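Holo-[acyl-carrier-protein] synthase (PDB 5XUK) is a member of the 4'-phosphopantetheinyl transferase superfamily that binds coenzyme A, here in an assembly of three chains. Local coordinates at residues 73-76 / 77-81; 21-24 / 25-29. All coordinates share one frame; numbering follows the deposited sequence.

Contact 1 (73-76 / 77-81). With COA (coenzyme A), chain B.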
loop_
_atom_site.group_PDB
_atom_site.type_symbol
_atom_site.label_atom_id
_atom_site.label_comp_id
_atom_site.label_asym_id
_atom_site.label_seq_id
_atom_site.Cartn_x
_atom_site.Cartn_y
_atom_site.Cartn_z
ATOM N N SER A 73 7.206 -17.699 -2.329
ATOM C CA SER A 73 6.431 -18.928 -2.505
ATOM C C SER A 73 4.971 -18.669 -2.132
ATOM O O SER A 73 4.625 -17.579 -1.667
ATOM C CB SER A 73 6.994 -20.057 -1.640
ATOM O OG SER A 73 7.025 -19.700 -0.265
ATOM N N LYS A 74 4.125 -19.679 -2.338
ATOM C CA LYS A 74 2.689 -19.564 -2.114
ATOM C C LYS A 74 2.189 -20.558 -1.074
ATOM O O LYS A 74 2.625 -21.706 -1.042
ATOM C CB LYS A 74 1.927 -19.822 -3.411
ATOM C CG LYS A 74 2.109 -18.794 -4.517
ATOM C CD LYS A 74 1.830 -17.361 -4.061
ATOM C CE LYS A 74 1.169 -16.526 -5.144
ATOM N NZ LYS A 74 1.311 -17.111 -6.509
ATOM N N SER A 75 1.252 -20.109 -0.240
ATOM C CA SER A 75 0.563 -20.972 0.703
ATOM C C SER A 75 -0.390 -21.881 -0.080
ATOM O O SER A 75 -0.613 -21.671 -1.280
ATOM C CB SER A 75 -0.216 -20.128 1.722
ATOM O OG SER A 75 -1.453 -19.677 1.180
ATOM N N PRO A 76 -0.965 -22.894 0.584
ATOM C CA PRO A 76 -1.991 -23.704 -0.103
ATOM C C PRO A 76 -3.210 -22.885 -0.568
ATOM O O PRO A 76 -3.852 -23.246 -1.556
ATOM C CB PRO A 76 -2.403 -24.731 0.951
ATOM C CG PRO A 76 -1.265 -24.784 1.917
ATOM C CD PRO A 76 -0.646 -23.415 1.924
ATOM N N LYS A 77 -3.505 -21.782 0.122
ATOM C CA LYS A 77 -4.599 -20.885 -0.275
ATOM C C LYS A 77 -4.153 -19.718 -1.182
ATOM O O LYS A 77 -4.875 -18.733 -1.306
ATOM C CB LYS A 77 -5.291 -20.330 0.975
ATOM C CG LYS A 77 -5.844 -21.392 1.911
ATOM C CD LYS A 77 -6.174 -20.818 3.281
ATOM C CE LYS A 77 -6.796 -21.870 4.190
ATOM N NZ LYS A 77 -5.846 -22.968 4.534
ATOM N N ASN A 78 -2.974 -19.833 -1.801
ATOM C CA ASN A 78 -2.427 -18.836 -2.754
ATOM C C ASN A 78 -1.990 -17.490 -2.134
ATOM O O ASN A 78 -1.913 -16.475 -2.819
ATOM C CB ASN A 78 -3.386 -18.609 -3.931
ATOM C CG ASN A 78 -2.706 -17.963 -5.133
ATOM O OD1 ASN A 78 -1.502 -18.140 -5.357
ATOM N ND2 ASN A 78 -3.476 -17.211 -5.919
ATOM N N ALA A 79 -1.695 -17.504 -0.839
ATOM C CA ALA A 79 -1.170 -16.348 -0.129
ATOM C C ALA A 79 0.341 -16.224 -0.399
ATOM O O ALA A 79 1.063 -17.219 -0.277
ATOM C CB ALA A 79 -1.410 -16.526 1.362
ATOM N N PRO A 80 0.831 -15.013 -0.750
ATOM C CA PRO A 80 2.272 -14.859 -1.013
ATOM C C PRO A 80 3.109 -14.933 0.251
ATOM O O PRO A 80 2.789 -14.278 1.239
ATOM C CB PRO A 80 2.381 -13.475 -1.647
ATOM C CG PRO A 80 1.168 -12.741 -1.196
ATOM C CD PRO A 80 0.082 -13.775 -1.038
ATOM N N LEU A 81 4.149 -15.763 0.222
ATOM C CA LEU A 81 5.063 -15.924 1.356
ATOM C C LEU A 81 6.431 -15.525 0.864
ATOM O O LEU A 81 6.759 -15.711 -0.309
ATOM C CB LEU A 81 5.098 -17.366 1.862
ATOM C CG LEU A 81 3.777 -17.977 2.346
ATOM C CD1 LEU A 81 3.980 -19.458 2.663
ATOM C CD2 LEU A 81 3.207 -17.236 3.550
HETATM N N1A COA B . -4.131 -14.711 1.061
HETATM C C2A COA B . -3.355 -13.655 0.737
HETATM N N3A COA B . -3.166 -13.254 -0.533
HETATM C C4A COA B . -3.742 -13.917 -1.551
HETATM C C5A COA B . -4.596 -15.077 -1.268
HETATM C C6A COA B . -4.774 -15.455 0.145
HETATM N N6A COA B . -5.551 -16.510 0.504
HETATM N N7A COA B . -5.027 -15.533 -2.456
HETATM C C8A COA B . -4.515 -14.737 -3.433
HETATM N N9A COA B . -3.734 -13.776 -2.872
HETATM C C1B COA B . -2.977 -12.748 -3.596
HETATM C C2B COA B . -2.071 -13.417 -4.635
HETATM O O2B COA B . -0.713 -12.989 -4.526
HETATM C C3B COA B . -2.619 -12.987 -5.975
HETATM O O3B COA B . -1.619 -12.669 -6.939
HETATM P P3B COA B . -0.810 -13.810 -7.768
HETATM O O7A COA B . -1.809 -14.936 -7.940
HETATM O O8A COA B . -0.492 -13.156 -9.088
HETATM O O9A COA B . 0.366 -14.088 -6.849
HETATM C C4B COA B . -3.388 -11.742 -5.611
HETATM O O4B COA B . -3.893 -11.915 -4.290
HETATM C C5B COA B . -4.504 -11.453 -6.586
HETATM O O5B COA B . -4.445 -10.052 -6.724
HETATM P P1A COA B . -5.738 -9.166 -6.910
HETATM O O1A COA B . -5.989 -9.276 -8.399
HETATM O O2A COA B . -5.599 -7.819 -6.243
HETATM O O3A COA B . -6.762 -9.964 -5.997
HETATM P P2A COA B . -8.338 -9.814 -6.234
HETATM O O4A COA B . -8.823 -8.511 -5.611
HETATM O O5A COA B . -8.603 -10.084 -7.704
HETATM O O6A COA B . -8.839 -11.087 -5.364
HETATM C CBP COA B . -8.933 -12.678 -3.498
HETATM C CCP COA B . -8.069 -11.725 -4.328
HETATM C CDP COA B . -8.233 -14.018 -3.331
HETATM C CEP COA B . -9.155 -12.079 -2.116
HETATM C CAP COA B . -10.262 -12.900 -4.245
HETATM O OAP COA B . -10.078 -13.896 -5.257
HETATM C C9P COA B . -11.404 -13.328 -3.375
HETATM O O9P COA B . -11.256 -14.186 -2.518
HETATM N N8P COA B . -12.565 -12.723 -3.631
#

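Contact 2 (21-24 / 25-29)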
loop_
_atom_site.group_PDB
_atom_site.type_symbol
_atom_site.label_atom_id
_atom_site.label_comp_id
_atom_site.label_asym_id
_atom_site.label_seq_id
_atom_site.Cartn_x
_atom_site.Cartn_y
_atom_site.Cartn_z
ATOM N N MET A 21 14.080 -14.380 -21.522
ATOM C CA MET A 21 14.725 -15.037 -20.398
ATOM C C MET A 21 15.749 -14.154 -19.683
ATOM O O MET A 21 15.920 -14.254 -18.468
ATOM C CB MET A 21 15.380 -16.349 -20.868
ATOM C CG MET A 21 16.521 -16.196 -21.867
ATOM S SD MET A 21 16.889 -17.729 -22.737
ATOM C CE MET A 21 15.525 -17.823 -23.901
ATOM N N LYS A 22 16.416 -13.286 -20.434
ATOM C CA LYS A 22 17.465 -12.443 -19.869
ATOM C C LYS A 22 16.880 -11.562 -18.760
ATOM O O LYS A 22 17.482 -11.418 -17.697
ATOM C CB LYS A 22 18.143 -11.606 -20.963
ATOM C CG LYS A 22 19.666 -11.656 -20.928
ATOM C CD LYS A 22 20.281 -11.268 -22.269
ATOM C CE LYS A 22 21.763 -11.611 -22.330
ATOM N NZ LYS A 22 22.395 -11.149 -23.600
ATOM N N PHE A 23 15.691 -11.009 -18.994
ATOM C CA PHE A 23 14.990 -10.242 -17.962
ATOM C C PHE A 23 14.511 -11.126 -16.814
ATOM O O PHE A 23 14.920 -10.937 -15.663
ATOM C CB PHE A 23 13.800 -9.477 -18.561
ATOM C CG PHE A 23 13.047 -8.622 -17.564
ATOM C CD1 PHE A 23 13.727 -7.752 -16.707
ATOM C CD2 PHE A 23 11.656 -8.672 -17.498
ATOM C CE1 PHE A 23 13.037 -6.963 -15.799
ATOM C CE2 PHE A 23 10.961 -7.884 -16.589
ATOM C CZ PHE A 23 11.653 -7.028 -15.740
ATOM N N LEU A 24 13.651 -12.091 -17.128
ATOM C CA LEU A 24 12.998 -12.882 -16.093
ATOM C C LEU A 24 13.963 -13.525 -15.140
ATOM O O LEU A 24 13.736 -13.546 -13.929
ATOM C CB LEU A 24 12.142 -13.990 -16.697
ATOM C CG LEU A 24 10.724 -13.631 -17.098
ATOM C CD1 LEU A 24 9.977 -14.935 -17.364
ATOM C CD2 LEU A 24 10.041 -12.800 -16.020
ATOM N N GLU A 25 15.045 -14.065 -15.685
ATOM C CA GLU A 25 15.921 -14.916 -14.894
ATOM C C GLU A 25 16.854 -14.128 -14.005
ATOM O O GLU A 25 17.433 -14.680 -13.082
ATOM C CB GLU A 25 16.650 -15.905 -15.802
ATOM C CG GLU A 25 15.681 -16.937 -16.371
ATOM C CD GLU A 25 16.264 -17.799 -17.476
ATOM O OE1 GLU A 25 15.481 -18.565 -18.083
ATOM O OE2 GLU A 25 17.484 -17.712 -17.747
ATOM N N ARG A 26 16.954 -12.827 -14.254
ATOM C CA ARG A 26 17.608 -11.897 -13.325
ATOM C C ARG A 26 16.864 -11.775 -11.994
ATOM O O ARG A 26 17.495 -11.775 -10.947
ATOM C CB ARG A 26 17.775 -10.504 -13.956
ATOM C CG ARG A 26 18.896 -10.414 -14.991
ATOM C CD ARG A 26 18.741 -9.190 -15.892
ATOM N NE ARG A 26 19.712 -9.172 -16.995
ATOM C CZ ARG A 26 19.722 -8.291 -18.001
ATOM N NH1 ARG A 26 20.656 -8.379 -18.943
ATOM N NH2 ARG A 26 18.808 -7.324 -18.079
ATOM N N PHE A 27 15.534 -11.681 -12.004
ATOM C CA PHE A 27 14.823 -11.528 -10.711
ATOM C C PHE A 27 13.986 -12.707 -10.234
ATOM O O PHE A 27 13.666 -12.793 -9.036
ATOM C CB PHE A 27 14.009 -10.215 -10.649
ATOM C CG PHE A 27 12.783 -10.200 -11.506
ATOM C CD1 PHE A 27 12.872 -9.919 -12.851
ATOM C CD2 PHE A 27 11.519 -10.422 -10.948
ATOM C CE1 PHE A 27 11.736 -9.908 -13.643
ATOM C CE2 PHE A 27 10.378 -10.394 -11.735
ATOM C CZ PHE A 27 10.489 -10.141 -13.087
ATOM N N LEU A 28 13.658 -13.637 -11.128
ATOM C CA LEU A 28 12.876 -14.816 -10.727
ATOM C C LEU A 28 13.695 -16.092 -10.818
ATOM O O LEU A 28 14.266 -16.406 -11.856
ATOM C CB LEU A 28 11.595 -14.930 -11.569
ATOM C CG LEU A 28 10.580 -13.792 -11.369
ATOM C CD1 LEU A 28 9.281 -14.085 -12.099
ATOM C CD2 LEU A 28 10.313 -13.559 -9.884
ATOM N N SER A 29 13.739 -16.823 -9.711
ATOM C CA SER A 29 14.194 -18.205 -9.700
ATOM C C SER A 29 13.193 -19.098 -10.435
ATOM O O SER A 29 12.017 -18.758 -10.482
ATOM C CB SER A 29 14.235 -18.709 -8.262
ATOM O OG SER A 29 12.896 -18.980 -7.822
#

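Contact 1 (73-76 / 77-81)
Ser75 and Lys77 touch in the type I turn, Ser75 to Asn78, that links strands 70-74 and 80-84 of a beta hairpin. Lys77 N makes a weak hydrogen bond to Ser75 OG (3.1 Å), while the lysine side chain packs against Glu64 of the second subunit. Its carbonyl faces the ligand: Lys77 O lies 2.9 Å from the adenine amino nitrogen N6A of coenzyme A. Asn78 N closes the turn on Ser75 O (3.0 Å), approaching from above the carbonyl plane rather than along a lone pair. Positive backbone angles here, together with the Ser75 N to Ala79 O bond, make this a type I turn with a G1 bulge. With CG anti to the backbone N (chi1 -162°), the Asn78 carboxamide runs side by side with the bent chain of Lys74, OD1 turned toward the lysine's CE and NZ, and ND2 reaching O7A of the 3'-phosphate in a long, weak bond of 3.5 Å. Lys74 NZ itself comes within 3.2 Å of phosphate oxygen O9A. Ala79 N bonds to Ser75 OG (3.0 Å), and the alanine methyl lies between that hydroxyl and the adenine ring. Pro80, paired with Lys74 in a non-hydrogen-bonded pair, continues the lining, its CD 3.3 Å from adenine N3A. The next pair, Ser73 with Leu81, is hydrogen-bonded in both directions, Leu81 N lying 2.7 Å from Ser73 O, and Leu81 CB packs beside Ser73 OG. Chemically, one serine pins the turn through both backbone and hydroxyl, so that carbonyls and short apolar groups meet the adenine while a lysine and a carboxamide turn to the 3'-phosphate, where the positive charge probably draws that anion in.

Contact 2 (21-24 / 25-29)
Phe23 and Phe27, one helical turn apart, bring their rings together on one flank of helix 21-27. Phe27 CE1 lies over a face of the Phe23 ring, displaced toward its rim and 3.6 Å from CZ; with planes 54° apart, the pair is neither a stack nor edge-to-face. Different first torsions bring the rings together: Phe23 carries CG anti to its backbone N (chi1 -178°), whereas Phe27 tucks CG between N and the carbonyl carbon (chi1 72°), swinging its ring back along the helix. Leu24 CD2 adds to the cluster, 4.0 Å from Phe27 CZ and 4.2 Å from Leu28 CD1. On the exposed flank, Arg26 runs extended back over the preceding turn, its CD 3.1 Å from Lys22 O and its guanidinium with Lys22 C over one face, displaced toward the rim. Glu25 is extended too, its CB and CG against Met21 O and its OE1 beside Met21 CB.

The backbone loosens as the helix ends: Leu24 O takes a weak hydrogen bond from Phe27 N and a shorter, straighter one from Leu28 N (2.8 Å). Beyond the cluster, Phe27 meets Phe47 edge-to-face, and Leu28 packs on Phe46 and Ile33. Ser29 follows as N-cap of helix 30-36. Leu24, Phe27 and Leu28, spaced three and four apart, are characteristic of the buried face of an amphipathic helix, here packed on helix 40-56.

Contact 2 precedes contact 1 in the chain, and the two do not touch: their centres are about 21 Å apart and their nearest atoms about 8 Å. What relates them is the coenzyme A pocket: contact 1 lines it with five of its ten residues, and helix 40-56, on which contact 2 packs, carries Ser42 and Phe46 of it. The side chain of Phe27 lies about 9 Å from a coenzyme A other than the one at contact 1. Ser42, Ser102 and His103 of this chain and Lys55, Gln58 and Ile61 of the second subunit also bond the ligand held at contact 1, placing that site at a subunit interface; no other protein chain of the assembly touches contact 2.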